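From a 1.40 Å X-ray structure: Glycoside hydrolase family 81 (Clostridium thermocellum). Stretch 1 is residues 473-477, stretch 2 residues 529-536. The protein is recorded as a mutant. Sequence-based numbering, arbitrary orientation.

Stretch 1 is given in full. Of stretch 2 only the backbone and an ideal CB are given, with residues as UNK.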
# COMPACT_ATOMS: atom_id res chain seq x y z
N TYR A 473 -1.62 -3.64 -7.32
CA TYR A 473 -1.96 -5.05 -7.49
C TYR A 473 -1.97 -5.81 -6.17
O TYR A 473 -2.87 -6.61 -5.91
CB TYR A 473 -1.15 -5.75 -8.60
CG TYR A 473 -1.91 -6.84 -9.32
CD1 TYR A 473 -1.86 -8.16 -8.87
CD2 TYR A 473 -2.61 -6.55 -10.47
CE1 TYR A 473 -2.54 -9.15 -9.53
CE2 TYR A 473 -3.30 -7.56 -11.14
CZ TYR A 473 -3.23 -8.87 -10.69
OH TYR A 473 -3.91 -9.88 -11.36
N GLU A 474 -0.97 -5.57 -5.33
CA GLU A 474 -1.03 -6.14 -3.98
C GLU A 474 -2.12 -5.46 -3.15
O GLU A 474 -2.52 -6.01 -2.13
CB GLU A 474 0.31 -6.07 -3.25
CG GLU A 474 1.35 -7.00 -3.82
CD GLU A 474 2.30 -7.64 -2.83
OE1 GLU A 474 2.06 -7.64 -1.58
OE2 GLU A 474 3.30 -8.22 -3.32
N GLY A 475 -2.54 -4.25 -3.55
CA GLY A 475 -3.58 -3.52 -2.84
C GLY A 475 -3.17 -2.87 -1.55
O GLY A 475 -4.04 -2.53 -0.75
N HIS A 476 -1.87 -2.69 -1.33
CA HIS A 476 -1.40 -2.04 -0.13
C HIS A 476 -0.14 -1.27 -0.46
O HIS A 476 0.40 -1.40 -1.57
CB HIS A 476 -1.13 -3.05 1.00
CG HIS A 476 -0.01 -3.99 0.70
ND1 HIS A 476 1.32 -3.64 0.87
CD2 HIS A 476 -0.01 -5.21 0.12
CE1 HIS A 476 2.08 -4.62 0.40
NE2 HIS A 476 1.30 -5.59 -0.03
N SER A 477 0.38 -0.55 0.52
CA SER A 477 1.56 0.24 0.37
C SER A 477 2.84 -0.45 0.78
O SER A 477 2.82 -1.50 1.46
CB SER A 477 1.36 1.56 1.09
OG SER A 477 0.24 2.25 0.57
N UNK A 529 -9.07 -3.29 2.39
CA UNK A 529 -9.38 -4.66 1.93
C UNK A 529 -8.14 -5.57 2.02
O UNK A 529 -8.23 -6.72 2.48
CB UNK A 529 -9.90 -4.63 0.49
N UNK A 530 -6.97 -5.04 1.62
CA UNK A 530 -5.74 -5.81 1.73
C UNK A 530 -5.37 -6.10 3.20
O UNK A 530 -4.97 -7.21 3.55
CB UNK A 530 -4.60 -5.06 1.04
N UNK A 531 -5.53 -5.10 4.05
CA UNK A 531 -5.24 -5.22 5.47
C UNK A 531 -6.05 -6.33 6.11
O UNK A 531 -5.53 -7.14 6.89
CB UNK A 531 -5.51 -3.89 6.18
N UNK A 532 -7.33 -6.38 5.77
CA UNK A 532 -8.20 -7.40 6.31
C UNK A 532 -7.76 -8.83 5.97
O UNK A 532 -8.11 -9.77 6.67
CB UNK A 532 -9.62 -7.17 5.80
N UNK A 533 -7.02 -8.98 4.87
CA UNK A 533 -6.43 -10.25 4.50
C UNK A 533 -5.03 -10.49 5.04
O UNK A 533 -4.81 -11.49 5.76
CB UNK A 533 -6.40 -10.36 2.97
N UNK A 534 -4.07 -9.64 4.69
CA UNK A 534 -2.64 -9.98 4.85
C UNK A 534 -2.10 -9.60 6.22
O UNK A 534 -1.08 -10.12 6.63
CB UNK A 534 -1.81 -9.28 3.77
N UNK A 535 -2.76 -8.67 6.91
CA UNK A 535 -2.39 -8.32 8.30
C UNK A 535 -3.28 -9.00 9.35
O UNK A 535 -2.77 -9.54 10.33
CB UNK A 535 -2.46 -6.80 8.49
N UNK A 536 -4.59 -9.00 9.13
CA UNK A 536 -5.52 -9.54 10.12
C UNK A 536 -6.13 -10.90 9.77
O UNK A 536 -6.71 -11.53 10.65
CB UNK A 536 -6.65 -8.53 10.33

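Stretch 2 is largely helical and meets stretch 1 where the chain turns at Gly475, so few of its positions face the neighbouring segment. At position 529 the CA-to-CB bond points sideways and nothing of stretch 1 lies near the ideal CB; the helical backbone would admit many side chains, long polar ones included. The residue is Glu529, whose carboxylate leads away from stretch 1.

Position 530 is the most constrained. Its CA lies 5.5 Å from the CA of Gly475, and the CA-to-CB bond points toward stretch 1. The ideal CB already sits 3.1 Å from Gly475 O, 3.9 Å from Glu474 O and 4.0 Å from His476 CB, which leaves little room for further atoms in that direction. A small residue, alanine or glycine, suits the site best, with serine less certain. It is Ala530, and its CB packs 3.2 Å from Gly475 O. The closeness is mutual: an ideal CB on Gly475 would fall 3.6 Å from Ala530 CB, and the positive phi of Gly475 independently favours glycine.

At positions 531, 532 and 533 stretch 1 offers no nearby partner, and helical residues of several kinds would fit. They are Val531, Cys532 and Asn533. The last turns back along its own helix, where Asn533 ND2 donates a hydrogen bond to Glu529 O at 3.0 Å.

Position 534 points toward stretch 1 again, but its ideal CB has nothing of that stretch within 5.5 Å. The gap calls for reach: a large side chain, aromatic or long aliphatic, could approach the backbone around Glu474. Tyr534, with chi1 in the m well, does so, bringing CE2 to 3.9 Å from Glu474 O. This is a packing contact without a hydrogen bond, and the hydroxyl finds its partner elsewhere in the structure.

At position 535 the CA-to-CB bond runs sideways, so only a long side chain could bend back to the imidazole of His476. That ring is held by two hydrogen bonds, from His476 NE2 to Glu474 OE1 and from His476 ND1 to Ser477 O, both 2.7 Å, and one face remains available to an aromatic or extended aliphatic group. Trp535 fills the role. The edge of its six-membered ring meets the face of His476, with centroids 5.2 Å apart, planes at 77° and Trp535 CH2 3.7 Å from His476 ND1.

Position 536 is out of reach of stretch 1, which therefore expresses no preference; the residue is Phe536.

Stretch 2 (529-536) EAVCNYWF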
# COMPACT_ATOMS: atom_id res chain seq x y z
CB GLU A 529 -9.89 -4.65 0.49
CG GLU A 529 -11.26 -4.05 0.33
CD GLU A 529 -12.39 -4.90 0.88
OE1 GLU A 529 -12.27 -6.16 0.90
OE2 GLU A 529 -13.43 -4.33 1.22
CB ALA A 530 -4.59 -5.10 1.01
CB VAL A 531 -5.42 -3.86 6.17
CG1 VAL A 531 -5.45 -4.01 7.67
CG2 VAL A 531 -4.29 -2.96 5.78
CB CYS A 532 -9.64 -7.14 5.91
SG CYS A 532 -10.34 -5.68 6.69
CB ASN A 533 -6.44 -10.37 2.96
CG ASN A 533 -7.83 -10.63 2.45
OD1 ASN A 533 -8.33 -11.76 2.52
ND2 ASN A 533 -8.46 -9.61 1.92
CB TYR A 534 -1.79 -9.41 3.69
CG TYR A 534 -2.45 -9.70 2.36
CD1 TYR A 534 -2.75 -11.01 1.96
CD2 TYR A 534 -2.85 -8.67 1.53
CE1 TYR A 534 -3.43 -11.27 0.79
CE2 TYR A 534 -3.53 -8.90 0.36
CZ TYR A 534 -3.83 -10.20 -0.02
OH TYR A 534 -4.53 -10.44 -1.19
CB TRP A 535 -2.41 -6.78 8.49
CG TRP A 535 -1.17 -6.06 8.00
CD1 TRP A 535 -0.14 -5.67 8.75
CD2 TRP A 535 -0.83 -5.69 6.64
NE1 TRP A 535 0.81 -5.03 8.01
CE2 TRP A 535 0.41 -5.02 6.69
CE3 TRP A 535 -1.47 -5.80 5.40
CZ2 TRP A 535 1.03 -4.48 5.56
CZ3 TRP A 535 -0.85 -5.27 4.27
CH2 TRP A 535 0.40 -4.65 4.36
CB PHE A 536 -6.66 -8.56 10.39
CG PHE A 536 -6.23 -7.22 10.92
CD1 PHE A 536 -5.27 -7.12 11.91
CD2 PHE A 536 -6.82 -6.04 10.45
CE1 PHE A 536 -4.87 -5.89 12.40
CE2 PHE A 536 -6.44 -4.79 10.97
CZ PHE A 536 -5.45 -4.72 11.93
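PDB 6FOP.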